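Local coordinates for FAD-dependent pyridine nucleotide-disulphide oxidoreductase (PDB 3IWA), which probably catalyses FAD-dependent oxidation of a reduced pyridine nucleotide, passing the electrons on to an acceptor that is not established, at residues 312-317 with 331-336. Sequence-based numbering, arbitrary orientation.
Sequences GSMANR and ATFPGA
Met314 and Phe333 meet in a Met-aromatic contact. The sulfur SD of Met314 lies at the edge of the Phe333 ring, 5.2 Å from the ring centroid and 75° off the ring normal. Its closest ring atom is CZ of Phe333, 4.0 Å from Met314 SD. The two side chains cross at about a right angle. Phe333 reaches the helix because its CG is anti to the backbone N (chi1 -170°), with CZ leading. The Met314 chain bends at chi2 and chi3. This brings both SD and CE close to CZ of Phe333 and to CB of Ala336. The methyl CB of Ala336 is 3.8 Å from Met314 SD, so the thioether lies against two residues of the loop.

Nearly one helical turn on, Arg317 adds an aliphatic contact: its CB is 3.8 Å from Phe333 CE1. The rest of its chain leads away, and Ser313 CB lies on one face of the guanidinium, offset toward its rim. In the second subunit, Asn451 accepts a hydrogen bond from Arg317 NE, and the carbonyl of Val437 accepts one from Arg317 NH2. The contact thus borders the dimer interface, where Asn434 of the second subunit packs on Phe333.

No hydrogen bond joins the two segments; the contact is buried apolar packing. It packs the N-terminal part of helix 314-326 against the loop that leads to strand 340-343. Ile298 of strand 296-299 touches both Phe333 and Ala336.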
loop_
_atom_site.group_PDB
_atom_site.type_symbol
_atom_site.label_atom_id
_atom_site.label_comp_id
_atom_site.label_asym_id
_atom_site.label_seq_id
_atom_site.Cartn_x
_atom_site.Cartn_y
_atom_site.Cartn_z
ATOM N N GLY A 312 3.345 -15.461 -10.530
ATOM C CA GLY A 312 1.954 -15.898 -10.510
ATOM C C GLY A 312 1.038 -14.737 -10.836
ATOM O O GLY A 312 0.352 -14.759 -11.853
ATOM N N SER A 313 1.098 -13.708 -9.997
ATOM C CA SER A 313 0.236 -12.515 -10.087
ATOM C C SER A 313 0.011 -11.914 -11.488
ATOM O O SER A 313 -1.065 -11.382 -11.777
ATOM C CB SER A 313 0.831 -11.434 -9.185
ATOM O OG SER A 313 2.215 -11.225 -9.486
ATOM N N MET A 314 1.012 -12.020 -12.359
ATOM C CA MET A 314 0.948 -11.420 -13.688
ATOM C C MET A 314 -0.124 -12.094 -14.553
ATOM O O MET A 314 -0.825 -11.427 -15.296
ATOM C CB MET A 314 2.287 -11.535 -14.397
ATOM C CG MET A 314 3.469 -10.850 -13.751
ATOM S SD MET A 314 3.601 -9.117 -14.104
ATOM C CE MET A 314 2.929 -8.491 -12.608
ATOM N N ALA A 315 -0.227 -13.414 -14.446
ATOM C CA ALA A 315 -1.199 -14.228 -15.192
ATOM C C ALA A 315 -2.596 -13.626 -15.274
ATOM O O ALA A 315 -3.067 -13.289 -16.362
ATOM C CB ALA A 315 -1.285 -15.661 -14.582
ATOM N N ASN A 316 -3.247 -13.503 -14.133
ATOM C CA ASN A 316 -4.600 -13.001 -14.087
ATOM C C ASN A 316 -4.753 -11.608 -14.664
ATOM O O ASN A 316 -5.673 -11.374 -15.423
ATOM C CB ASN A 316 -5.211 -13.134 -12.686
ATOM C CG ASN A 316 -5.649 -14.572 -12.411
ATOM O OD1 ASN A 316 -5.872 -15.327 -13.369
ATOM N ND2 ASN A 316 -5.760 -14.971 -11.127
ATOM N N ARG A 317 -3.800 -10.733 -14.397
ATOM C CA ARG A 317 -3.933 -9.347 -14.802
ATOM C C ARG A 317 -3.748 -9.264 -16.313
ATOM O O ARG A 317 -4.551 -8.650 -16.975
ATOM C CB ARG A 317 -2.947 -8.472 -14.064
ATOM C CG ARG A 317 -3.132 -8.529 -12.557
ATOM C CD ARG A 317 -2.152 -7.670 -11.805
ATOM N NE ARG A 317 -2.241 -7.938 -10.376
ATOM C CZ ARG A 317 -1.222 -7.934 -9.526
ATOM N NH1 ARG A 317 0.003 -7.669 -9.943
ATOM N NH2 ARG A 317 -1.440 -8.192 -8.247
ATOM N N ALA A 331 -7.613 -2.392 -23.971
ATOM C CA ALA A 331 -6.982 -2.499 -22.660
ATOM C C ALA A 331 -5.441 -2.670 -22.753
ATOM O O ALA A 331 -4.935 -3.339 -23.653
ATOM C CB ALA A 331 -7.625 -3.680 -21.869
ATOM N N THR A 332 -4.724 -2.046 -21.808
ATOM C CA THR A 332 -3.262 -2.077 -21.747
ATOM C C THR A 332 -2.694 -2.595 -20.423
ATOM O O THR A 332 -3.311 -2.489 -19.381
ATOM C CB THR A 332 -2.667 -0.681 -22.009
ATOM O OG1 THR A 332 -3.101 0.226 -20.991
ATOM C CG2 THR A 332 -3.102 -0.158 -23.373
ATOM N N PHE A 333 -1.513 -3.178 -20.503
ATOM C CA PHE A 333 -0.742 -3.649 -19.342
ATOM C C PHE A 333 0.653 -3.085 -19.542
ATOM O O PHE A 333 1.321 -3.427 -20.518
ATOM C CB PHE A 333 -0.712 -5.170 -19.281
ATOM C CG PHE A 333 -0.147 -5.694 -18.022
ATOM C CD1 PHE A 333 -0.932 -5.812 -16.885
ATOM C CD2 PHE A 333 1.194 -6.023 -17.939
ATOM C CE1 PHE A 333 -0.380 -6.275 -15.708
ATOM C CE2 PHE A 333 1.731 -6.476 -16.778
ATOM C CZ PHE A 333 0.961 -6.609 -15.671
ATOM N N PRO A 334 1.086 -2.162 -18.657
ATOM C CA PRO A 334 2.267 -1.325 -18.936
ATOM C C PRO A 334 3.630 -2.004 -18.777
ATOM O O PRO A 334 4.642 -1.534 -19.324
ATOM C CB PRO A 334 2.145 -0.194 -17.906
ATOM C CG PRO A 334 1.448 -0.850 -16.707
ATOM C CD PRO A 334 0.435 -1.812 -17.381
ATOM N N GLY A 335 3.657 -3.089 -18.017
ATOM C CA GLY A 335 4.909 -3.712 -17.601
ATOM C C GLY A 335 4.800 -4.071 -16.140
ATOM O O GLY A 335 3.706 -4.170 -15.612
ATOM N N ALA A 336 5.941 -4.207 -15.475
ATOM C CA ALA A 336 5.965 -4.608 -14.088
ATOM C C ALA A 336 7.155 -4.014 -13.346
ATOM O O ALA A 336 8.151 -3.583 -13.972
ATOM C CB ALA A 336 5.972 -6.104 -13.986
#